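Local coordinates for protein putative oxidoreductase (Salmonella enterica subsp. enterica serovar Typhimurium, PDB 3NX4) that binds NADP and probably reduces acryloyl-CoA with NADPH, as a member of the medium-chain dehydrogenase/reductase family, at residues I63-T68 with A102-D107; W88-N93 with G106-A111; I124-F129 with V265-T270. All coordinates share one frame; numbering follows the deposited sequence.

Contact 1 of 3, residues I63-T68 with A102-D107; sequences IDFAGT and ARVKGD
F65 and A102 meet through carbon atoms alone. The CE2 corner of the F65 ring lies 3.7 Å from A102 CB, the closest approach between 63-68 and 102-107. The neighbouring CZ and CD2 atoms of the ring are each 4.1 Å from the same methyl. V104 comes from the direction opposite to F65 and also meets CE2. Its CG1 methyl lies 4.1 Å from F65 CE2, at the edge of the ring and near its plane. One ring corner thus sits against two side chains from alternate positions of strand 101-104. The torsions explain the fit. The F65 ring is held between its own backbone N and carbonyl carbon (chi1 69°). The V104 torsion (chi1 -62°) sets CG1 beside the backbone N and turns it to the phenyl edge. R103, between the two, points away from strand 64-72. V32 and V34 of strand 30-39 also touch F65, and L85 and L109 touch both F65 and V104. Strand 30-39 pairs antiparallel with both 64-72 and 101-104, so the contact bridges strands that flank a common partner. These are apolar side chains packed between strands of the mixed beta-sheet of the GroES-like domain, as expected for medium-chain dehydrogenases.

Contact 2 of 3, residues W88-N93 with G106-A111; sequences WGVGEN and GDWLVA
W88 and W108 form an offset stack inside the GroES-like domain, joining the loop after strand 82-86 to the short 3-10 turn 106-108. The two five-membered rings have centroids 4.5 Å apart and planes tilted by 15°. They are therefore nearly parallel but slipped. W108 CD1 lies over one face of W88, offset toward the rim, and comes within 3.5 Å of W88 CG. The slip brings the W88 methylene over the pyrrole part of W108. This is a CH-pi contact, with W88 CB 3.7 Å from the centroid of that ring and 15° off its normal. With CG beside its backbone N (chi1 -67°), the W88 indole is laid along W108, and its CD1 is 3.4 Å from W108 CA. V90 meets the six-membered part of W108 instead. Its CG2 methyl lies obliquely to the ring, 3.7 Å from W108 CE3. H94 adds an edge-to-face contact to W108, and R275 of helix 272-285 touches W88. In the loop, the carbonyl O of G89 accepts from the backbone N atoms of both E92 and N93. One water ties the indole N-H of W88 to the backbone around W108. It accepts from W88 NE1 at 3.2 Å and donates to D107 O at 2.7 Å and to L109 O at 3.0 Å.

Contact 3 of 3, residues I124-F129 with V265-T270; sequences IGTAGF and VDSVMT. With NAP (NADP nicotinamide-adenine-dinucleotide phosphate), chain C.
S267 and T126 meet beside the nicotinamide of the bound NADP. T126 CG2 is 3.6 Å from S267 OG and equally far from NAP C5N. The carboxamide is gripped by three bonds. Its O7N accepts a nearly straight bond from S267 N (2.7 Å, 170°) and a second from S267 OG. Its N7N donates to V265 O at 2.8 Å. The S267 hydroxyl is brought to O7N by a torsion that holds it between backbone N and carbonyl carbon (chi1 68°). A water donates to S267 OG and to T126 OG1, and D64 also hydrogen-bonds this threonine hydroxyl. Further out, the edge of the F129 ring faces S267 and T270, with CE2 3.7 Å from T270 OG1. D266 shapes the loop. OD1 accepts from V268 N above the carboxylate plane, an Asx turn. OD2 accepts from M269 N, three residues on, at 2.9 Å, which makes an Asx motif. Y233 of the second subunit also bonds OD2. F129 stacks on W279 of helix 272-285. The contact thus lies where helix 118-140 meets the loop between strand 261-264, the last strand of the parallel Rossmann sheet within this chain, and helix 272-285.

Contacts 1 and 3 are buried, whereas contact 2 is partly buried, with D107 exposed. Contacts 1 and 2 both reach the same sheet of the GroES-like domain, contact 1 through its strands and contact 2 through the loops beside it. They share G106 and D107. Their chemistry differs: contact 1 is purely apolar, and contact 2 combines stacked indoles with a water. Contact 3 joins ring-edge packing to polar bonds with the cofactor and a water. Both other contacts reach it. From contact 1, the D64 carboxylate ties the sheet to helix 118-140. From contact 2, W88 N probably bonds V268 O, which ties the 88-93 loop to the loop that holds the nicotinamide.

Contact 1 of 3, residues I63-T68 with A102-D107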
loop_
_atom_site.group_PDB
_atom_site.type_symbol
_atom_site.label_atom_id
_atom_site.label_comp_id
_atom_site.label_asym_id
_atom_site.label_seq_id
_atom_site.Cartn_x
_atom_site.Cartn_y
_atom_site.Cartn_z
ATOM N N ILE A 63 -17.430 -16.099 -13.929
ATOM C CA ILE A 63 -17.610 -15.200 -12.801
ATOM C C ILE A 63 -18.465 -13.991 -13.175
ATOM O O ILE A 63 -18.815 -13.184 -12.317
ATOM C CB ILE A 63 -16.245 -14.737 -12.219
ATOM C CG1 ILE A 63 -15.467 -13.904 -13.243
ATOM C CG2 ILE A 63 -15.417 -15.944 -11.781
ATOM C CD1 ILE A 63 -14.057 -13.518 -12.771
ATOM N N ASP A 64 -18.797 -13.872 -14.458
ATOM C CA ASP A 64 -19.615 -12.762 -14.936
ATOM C C ASP A 64 -20.827 -13.273 -15.704
ATOM O O ASP A 64 -20.785 -14.348 -16.298
ATOM C CB ASP A 64 -18.824 -11.881 -15.920
ATOM C CG ASP A 64 -17.507 -11.390 -15.367
ATOM O OD1 ASP A 64 -17.369 -11.269 -14.132
ATOM O OD2 ASP A 64 -16.613 -11.089 -16.193
ATOM N N PHE A 65 -21.894 -12.483 -15.721
ATOM C CA PHE A 65 -22.958 -12.678 -16.702
ATOM C C PHE A 65 -23.831 -11.434 -16.800
ATOM O O PHE A 65 -23.832 -10.589 -15.904
ATOM C CB PHE A 65 -23.791 -13.947 -16.432
ATOM C CG PHE A 65 -24.655 -13.878 -15.180
ATOM C CD1 PHE A 65 -25.758 -13.043 -15.123
ATOM C CD2 PHE A 65 -24.361 -14.664 -14.073
ATOM C CE1 PHE A 65 -26.563 -12.991 -13.970
ATOM C CE2 PHE A 65 -25.154 -14.621 -12.930
ATOM C CZ PHE A 65 -26.253 -13.779 -12.878
ATOM N N ALA A 66 -24.546 -11.312 -17.910
ATOM C CA ALA A 66 -25.569 -10.291 -18.053
ATOM C C ALA A 66 -26.780 -10.925 -18.728
ATOM O O ALA A 66 -26.636 -11.698 -19.675
ATOM C CB ALA A 66 -25.055 -9.133 -18.870
ATOM N N GLY A 67 -27.972 -10.599 -18.250
ATOM C CA GLY A 67 -29.168 -11.166 -18.839
ATOM C C GLY A 67 -30.420 -10.532 -18.295
ATOM O O GLY A 67 -30.377 -9.454 -17.696
ATOM N N THR A 68 -31.539 -11.219 -18.499
ATOM C CA THR A 68 -32.842 -10.717 -18.111
ATOM C C THR A 68 -33.440 -11.618 -17.045
ATOM O O THR A 68 -33.414 -12.843 -17.168
ATOM C CB THR A 68 -33.798 -10.707 -19.333
ATOM O OG1 THR A 68 -33.193 -9.969 -20.400
ATOM C CG2 THR A 68 -35.126 -10.068 -18.979
ATOM N N ALA A 102 -28.917 -18.782 -14.948
ATOM C CA ALA A 102 -28.218 -18.747 -13.670
ATOM C C ALA A 102 -29.237 -18.456 -12.586
ATOM O O ALA A 102 -30.262 -17.822 -12.846
ATOM C CB ALA A 102 -27.110 -17.680 -13.669
ATOM N N ARG A 103 -28.968 -18.943 -11.381
ATOM C CA ARG A 103 -29.825 -18.657 -10.236
ATOM C C ARG A 103 -28.955 -18.202 -9.078
ATOM O O ARG A 103 -28.034 -18.913 -8.676
ATOM C CB ARG A 103 -30.647 -19.886 -9.843
ATOM C CG ARG A 103 -31.753 -19.566 -8.842
ATOM C CD ARG A 103 -32.559 -20.823 -8.448
ATOM N NE ARG A 103 -33.007 -21.552 -9.621
ATOM C CZ ARG A 103 -33.430 -22.812 -9.602
ATOM N NH1 ARG A 103 -33.459 -23.484 -8.460
ATOM N NH2 ARG A 103 -33.817 -23.399 -10.726
ATOM N N VAL A 104 -29.246 -17.015 -8.551
ATOM C CA VAL A 104 -28.352 -16.353 -7.610
ATOM C C VAL A 104 -29.109 -15.541 -6.575
ATOM O O VAL A 104 -30.321 -15.350 -6.674
ATOM C CB VAL A 104 -27.389 -15.377 -8.334
ATOM C CG1 VAL A 104 -26.491 -16.127 -9.308
ATOM C CG2 VAL A 104 -28.176 -14.282 -9.053
ATOM N N LYS A 105 -28.375 -15.051 -5.582
ATOM C CA LYS A 105 -28.953 -14.194 -4.561
ATOM C C LYS A 105 -29.104 -12.798 -5.125
ATOM O O LYS A 105 -28.225 -12.317 -5.828
ATOM C CB LYS A 105 -28.026 -14.115 -3.357
ATOM C CG LYS A 105 -27.740 -15.430 -2.670
ATOM C CD LYS A 105 -26.923 -15.169 -1.411
ATOM C CE LYS A 105 -26.492 -16.459 -0.733
ATOM N NZ LYS A 105 -25.591 -16.193 0.429
ATOM N N GLY A 106 -30.201 -12.131 -4.787
ATOM C CA GLY A 106 -30.380 -10.747 -5.183
ATOM C C GLY A 106 -29.215 -9.843 -4.810
ATOM O O GLY A 106 -28.899 -8.909 -5.545
ATOM N N ASP A 107 -28.576 -10.109 -3.670
ATOM C CA ASP A 107 -27.452 -9.294 -3.208
ATOM C C ASP A 107 -26.275 -9.237 -4.203
ATOM O O ASP A 107 -25.475 -8.306 -4.162
ATOM C CB ASP A 107 -26.907 -9.822 -1.885
ATOM C CG ASP A 107 -27.742 -9.417 -0.687
ATOM O OD1 ASP A 107 -28.634 -8.543 -0.810
ATOM O OD2 ASP A 107 -27.469 -9.978 0.393
#

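Contact 2 of 3, residues W88-N93 with G106-A111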
loop_
_atom_site.group_PDB
_atom_site.type_symbol
_atom_site.label_atom_id
_atom_site.label_comp_id
_atom_site.label_asym_id
_atom_site.label_seq_id
_atom_site.Cartn_x
_atom_site.Cartn_y
_atom_site.Cartn_z
ATOM N N TRP A 88 -18.517 -12.165 -6.366
ATOM C CA TRP A 88 -19.268 -12.740 -5.245
ATOM C C TRP A 88 -19.095 -14.249 -5.058
ATOM O O TRP A 88 -19.827 -14.859 -4.286
ATOM C CB TRP A 88 -20.757 -12.398 -5.353
ATOM C CG TRP A 88 -21.063 -10.939 -5.188
ATOM C CD1 TRP A 88 -21.621 -10.105 -6.119
ATOM C CD2 TRP A 88 -20.815 -10.137 -4.028
ATOM N NE1 TRP A 88 -21.750 -8.837 -5.599
ATOM C CE2 TRP A 88 -21.258 -8.831 -4.319
ATOM C CE3 TRP A 88 -20.268 -10.399 -2.768
ATOM C CZ2 TRP A 88 -21.171 -7.789 -3.394
ATOM C CZ3 TRP A 88 -20.182 -9.359 -1.849
ATOM C CH2 TRP A 88 -20.633 -8.074 -2.168
ATOM N N GLY A 89 -18.102 -14.820 -5.725
ATOM C CA GLY A 89 -17.835 -16.242 -5.652
ATOM C C GLY A 89 -18.550 -17.023 -6.735
ATOM O O GLY A 89 -18.375 -18.232 -6.862
ATOM N N VAL A 90 -19.351 -16.329 -7.531
ATOM C CA VAL A 90 -20.031 -16.976 -8.630
ATOM C C VAL A 90 -18.936 -17.429 -9.584
ATOM O O VAL A 90 -17.988 -16.697 -9.841
ATOM C CB VAL A 90 -20.988 -16.021 -9.349
ATOM C CG1 VAL A 90 -21.576 -16.679 -10.574
ATOM C CG2 VAL A 90 -22.078 -15.557 -8.413
ATOM N N GLY A 91 -19.064 -18.641 -10.097
ATOM C CA GLY A 91 -18.080 -19.196 -11.001
ATOM C C GLY A 91 -16.908 -19.808 -10.260
ATOM O O GLY A 91 -15.992 -20.341 -10.875
ATOM N N GLU A 92 -16.917 -19.704 -8.933
ATOM C CA GLU A 92 -15.868 -20.297 -8.101
ATOM C C GLU A 92 -16.407 -21.315 -7.096
ATOM O O GLU A 92 -15.873 -22.410 -6.954
ATOM C CB GLU A 92 -15.127 -19.232 -7.299
ATOM C CG GLU A 92 -14.417 -18.191 -8.127
ATOM C CD GLU A 92 -13.766 -17.134 -7.265
ATOM O OE1 GLU A 92 -14.306 -16.015 -7.191
ATOM O OE2 GLU A 92 -12.728 -17.427 -6.645
ATOM N N ASN A 93 -17.490 -20.941 -6.421
ATOM C CA ASN A 93 -18.168 -21.811 -5.473
ATOM C C ASN A 93 -19.665 -21.887 -5.752
ATOM O O ASN A 93 -20.397 -22.589 -5.067
ATOM C CB ASN A 93 -17.899 -21.398 -4.024
ATOM C CG ASN A 93 -18.216 -19.944 -3.761
ATOM O OD1 ASN A 93 -19.245 -19.432 -4.193
ATOM N ND2 ASN A 93 -17.333 -19.273 -3.039
ATOM N N GLY A 106 -30.201 -12.131 -4.787
ATOM C CA GLY A 106 -30.380 -10.747 -5.183
ATOM C C GLY A 106 -29.215 -9.843 -4.810
ATOM O O GLY A 106 -28.899 -8.909 -5.545
ATOM N N ASP A 107 -28.576 -10.109 -3.670
ATOM C CA ASP A 107 -27.452 -9.294 -3.208
ATOM C C ASP A 107 -26.275 -9.237 -4.203
ATOM O O ASP A 107 -25.475 -8.306 -4.162
ATOM C CB ASP A 107 -26.907 -9.822 -1.885
ATOM C CG ASP A 107 -27.742 -9.417 -0.687
ATOM O OD1 ASP A 107 -28.634 -8.543 -0.810
ATOM O OD2 ASP A 107 -27.469 -9.978 0.393
ATOM N N TRP A 108 -26.158 -10.237 -5.069
ATOM C CA TRP A 108 -24.998 -10.337 -5.960
ATOM C C TRP A 108 -25.224 -9.660 -7.307
ATOM O O TRP A 108 -24.308 -9.544 -8.118
ATOM C CB TRP A 108 -24.658 -11.803 -6.212
ATOM C CG TRP A 108 -24.326 -12.575 -4.983
ATOM C CD1 TRP A 108 -24.006 -12.074 -3.747
ATOM C CD2 TRP A 108 -24.302 -13.998 -4.859
ATOM N NE1 TRP A 108 -23.772 -13.106 -2.867
ATOM C CE2 TRP A 108 -23.946 -14.296 -3.525
ATOM C CE3 TRP A 108 -24.549 -15.054 -5.748
ATOM C CZ2 TRP A 108 -23.828 -15.602 -3.062
ATOM C CZ3 TRP A 108 -24.428 -16.349 -5.287
ATOM C CH2 TRP A 108 -24.076 -16.612 -3.953
ATOM N N LEU A 109 -26.452 -9.220 -7.543
ATOM C CA LEU A 109 -26.823 -8.660 -8.830
ATOM C C LEU A 109 -26.654 -7.154 -8.837
ATOM O O LEU A 109 -26.680 -6.508 -7.790
ATOM C CB LEU A 109 -28.278 -9.016 -9.149
ATOM C CG LEU A 109 -28.547 -10.475 -9.532
ATOM C CD1 LEU A 109 -30.037 -10.771 -9.543
ATOM C CD2 LEU A 109 -27.931 -10.792 -10.902
ATOM N N VAL A 110 -26.468 -6.607 -10.030
ATOM C CA VAL A 110 -26.468 -5.174 -10.235
ATOM C C VAL A 110 -27.481 -4.860 -11.332
ATOM O O VAL A 110 -27.427 -5.459 -12.406
ATOM C CB VAL A 110 -25.074 -4.701 -10.683
ATOM C CG1 VAL A 110 -25.088 -3.231 -11.029
ATOM C CG2 VAL A 110 -24.051 -4.997 -9.598
ATOM N N ALA A 111 -28.411 -3.944 -11.075
ATOM C CA ALA A 111 -29.337 -3.527 -12.136
ATOM C C ALA A 111 -28.520 -2.962 -13.301
ATOM O O ALA A 111 -27.580 -2.198 -13.088
ATOM C CB ALA A 111 -30.322 -2.497 -11.620
HETATM O O HOH W 1 -24.216 -6.917 -6.062
#

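Contact 3 of 3, residues I124-F129 with V265-T270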
loop_
_atom_site.group_PDB
_atom_site.type_symbol
_atom_site.label_atom_id
_atom_site.label_comp_id
_atom_site.label_asym_id
_atom_site.label_seq_id
_atom_site.Cartn_x
_atom_site.Cartn_y
_atom_site.Cartn_z
ATOM N N ILE A 124 -16.917 -5.309 -20.659
ATOM C CA ILE A 124 -16.261 -4.828 -19.444
ATOM C C ILE A 124 -15.954 -6.000 -18.515
ATOM O O ILE A 124 -14.784 -6.310 -18.261
ATOM C CB ILE A 124 -17.118 -3.778 -18.723
ATOM C CG1 ILE A 124 -17.267 -2.534 -19.605
ATOM C CG2 ILE A 124 -16.502 -3.404 -17.356
ATOM C CD1 ILE A 124 -18.374 -1.597 -19.130
ATOM N N GLY A 125 -17.000 -6.659 -18.015
ATOM C CA GLY A 125 -16.836 -7.835 -17.177
ATOM C C GLY A 125 -16.030 -7.565 -15.909
ATOM O O GLY A 125 -15.837 -6.422 -15.517
ATOM N N THR A 126 -15.550 -8.628 -15.279
ATOM C CA THR A 126 -14.706 -8.484 -14.101
ATOM C C THR A 126 -13.420 -7.703 -14.404
ATOM O O THR A 126 -12.981 -6.905 -13.595
ATOM C CB THR A 126 -14.360 -9.856 -13.487
ATOM O OG1 THR A 126 -15.504 -10.360 -12.796
ATOM C CG2 THR A 126 -13.228 -9.731 -12.485
ATOM N N ALA A 127 -12.827 -7.931 -15.572
ATOM C CA ALA A 127 -11.567 -7.278 -15.926
ATOM C C ALA A 127 -11.715 -5.764 -15.911
ATOM O O ALA A 127 -10.925 -5.056 -15.288
ATOM C CB ALA A 127 -11.076 -7.750 -17.321
ATOM N N GLY A 128 -12.728 -5.268 -16.614
ATOM C CA GLY A 128 -12.949 -3.837 -16.724
ATOM C C GLY A 128 -13.440 -3.208 -15.423
ATOM O O GLY A 128 -13.058 -2.092 -15.079
ATOM N N PHE A 129 -14.294 -3.924 -14.702
ATOM C CA PHE A 129 -14.753 -3.473 -13.393
ATOM C C PHE A 129 -13.548 -3.305 -12.459
ATOM O O PHE A 129 -13.410 -2.294 -11.774
ATOM C CB PHE A 129 -15.766 -4.492 -12.849
ATOM C CG PHE A 129 -16.200 -4.250 -11.430
ATOM C CD1 PHE A 129 -17.174 -3.295 -11.133
ATOM C CD2 PHE A 129 -15.694 -5.029 -10.399
ATOM C CE1 PHE A 129 -17.591 -3.087 -9.822
ATOM C CE2 PHE A 129 -16.122 -4.838 -9.078
ATOM C CZ PHE A 129 -17.064 -3.860 -8.792
ATOM N N VAL A 265 -6.373 -4.400 -4.734
ATOM C CA VAL A 265 -7.722 -4.245 -5.263
ATOM C C VAL A 265 -8.354 -5.612 -5.464
ATOM O O VAL A 265 -7.846 -6.419 -6.243
ATOM C CB VAL A 265 -7.700 -3.515 -6.616
ATOM C CG1 VAL A 265 -9.071 -3.555 -7.278
ATOM C CG2 VAL A 265 -7.223 -2.086 -6.435
ATOM N N ASP A 266 -9.442 -5.874 -4.744
ATOM C CA ASP A 266 -10.230 -7.096 -4.927
ATOM C C ASP A 266 -11.557 -6.744 -5.584
ATOM O O ASP A 266 -12.240 -5.826 -5.142
ATOM C CB ASP A 266 -10.526 -7.757 -3.574
ATOM C CG ASP A 266 -11.650 -8.791 -3.667
ATOM O OD1 ASP A 266 -11.468 -9.783 -4.394
ATOM O OD2 ASP A 266 -12.711 -8.618 -3.022
ATOM N N SER A 267 -11.936 -7.479 -6.621
ATOM C CA SER A 267 -13.207 -7.232 -7.300
ATOM C C SER A 267 -14.316 -8.145 -6.785
ATOM O O SER A 267 -15.499 -7.873 -6.985
ATOM C CB SER A 267 -13.057 -7.475 -8.798
ATOM O OG SER A 267 -12.858 -8.856 -9.046
ATOM N N VAL A 268 -13.929 -9.236 -6.139
ATOM C CA VAL A 268 -14.878 -10.288 -5.808
ATOM C C VAL A 268 -15.944 -9.837 -4.820
ATOM O O VAL A 268 -17.138 -10.063 -5.038
ATOM C CB VAL A 268 -14.166 -11.504 -5.210
ATOM C CG1 VAL A 268 -15.182 -12.574 -4.822
ATOM C CG2 VAL A 268 -13.133 -12.047 -6.191
HETATM N N MSE A 269 -15.500 -9.178 -3.753
HETATM C CA MSE A 269 -16.364 -8.851 -2.630
HETATM C C MSE A 269 -16.596 -7.349 -2.467
HETATM O O MSE A 269 -16.967 -6.890 -1.394
HETATM C CB MSE A 269 -15.767 -9.416 -1.344
HETATM C CG MSE A 269 -15.419 -10.899 -1.405
HETATM SE SE MSE A 269 -15.174 -11.639 0.397
HETATM C CE MSE A 269 -16.857 -11.062 1.196
ATOM N N THR A 270 -16.373 -6.590 -3.529
ATOM C CA THR A 270 -16.572 -5.143 -3.497
ATOM C C THR A 270 -17.965 -4.787 -2.971
ATOM O O THR A 270 -18.967 -5.221 -3.532
ATOM C CB THR A 270 -16.395 -4.570 -4.921
ATOM O OG1 THR A 270 -15.168 -5.061 -5.461
ATOM C CG2 THR A 270 -16.364 -3.053 -4.915
HETATM P PA NAP C . -5.108 -11.242 -19.081
HETATM O O1A NAP C . -6.083 -10.722 -20.055
HETATM O O2A NAP C . -4.569 -12.593 -19.307
HETATM O O5B NAP C . -3.924 -10.189 -18.876
HETATM C C5B NAP C . -2.748 -10.607 -18.240
HETATM C C4B NAP C . -1.618 -9.931 -19.003
HETATM O O4B NAP C . -0.422 -10.123 -18.298
HETATM C C3B NAP C . -1.409 -10.532 -20.394
HETATM O O3B NAP C . -2.147 -9.816 -21.365
HETATM C C2B NAP C . 0.081 -10.357 -20.616
HETATM O O2B NAP C . 0.271 -9.075 -21.165
HETATM C C1B NAP C . 0.649 -10.340 -19.207
HETATM N N9A NAP C . 1.273 -11.622 -18.851
HETATM C C8A NAP C . 0.763 -12.883 -19.044
HETATM N N7A NAP C . 1.652 -13.774 -18.541
HETATM C C5A NAP C . 2.699 -13.102 -18.022
HETATM C C6A NAP C . 3.870 -13.515 -17.398
HETATM N N6A NAP C . 4.130 -14.802 -17.210
HETATM N N1A NAP C . 4.767 -12.570 -16.966
HETATM C C2A NAP C . 4.513 -11.228 -17.157
HETATM N N3A NAP C . 3.354 -10.821 -17.784
HETATM C C4A NAP C . 2.468 -11.747 -18.210
HETATM O O3 NAP C . -5.782 -11.262 -17.611
HETATM P PN NAP C . -6.879 -10.282 -16.978
HETATM O O1N NAP C . -8.226 -10.893 -17.060
HETATM O O2N NAP C . -6.651 -8.946 -17.574
HETATM O O5D NAP C . -6.366 -10.308 -15.451
HETATM C C5D NAP C . -5.088 -9.795 -15.161
HETATM C C4D NAP C . -4.659 -10.248 -13.774
HETATM O O4D NAP C . -5.522 -9.657 -12.833
HETATM C C3D NAP C . -4.801 -11.751 -13.603
HETATM O O3D NAP C . -3.751 -12.220 -12.785
HETATM C C2D NAP C . -6.118 -11.917 -12.881
HETATM O O2D NAP C . -6.121 -13.062 -12.065
HETATM C C1D NAP C . -6.134 -10.654 -12.043
HETATM N N1N NAP C . -7.476 -10.202 -11.659
HETATM C C2N NAP C . -7.772 -10.138 -10.327
HETATM C C3N NAP C . -9.015 -9.696 -9.885
HETATM C C7N NAP C . -9.089 -9.163 -8.481
HETATM O O7N NAP C . -10.267 -9.314 -7.732
HETATM N N7N NAP C . -8.020 -8.556 -7.979
HETATM C C4N NAP C . -9.969 -9.313 -10.828
HETATM C C5N NAP C . -9.653 -9.377 -12.192
HETATM C C6N NAP C . -8.393 -9.816 -12.595
HETATM P P2B NAP C . 1.450 -8.802 -22.245
HETATM O O1X NAP C . 1.161 -7.469 -22.880
HETATM O O2X NAP C . 2.783 -8.754 -21.537
HETATM O O3X NAP C . 1.417 -9.912 -23.261
HETATM O O HOH W 2 -15.003 -10.658 -9.922
#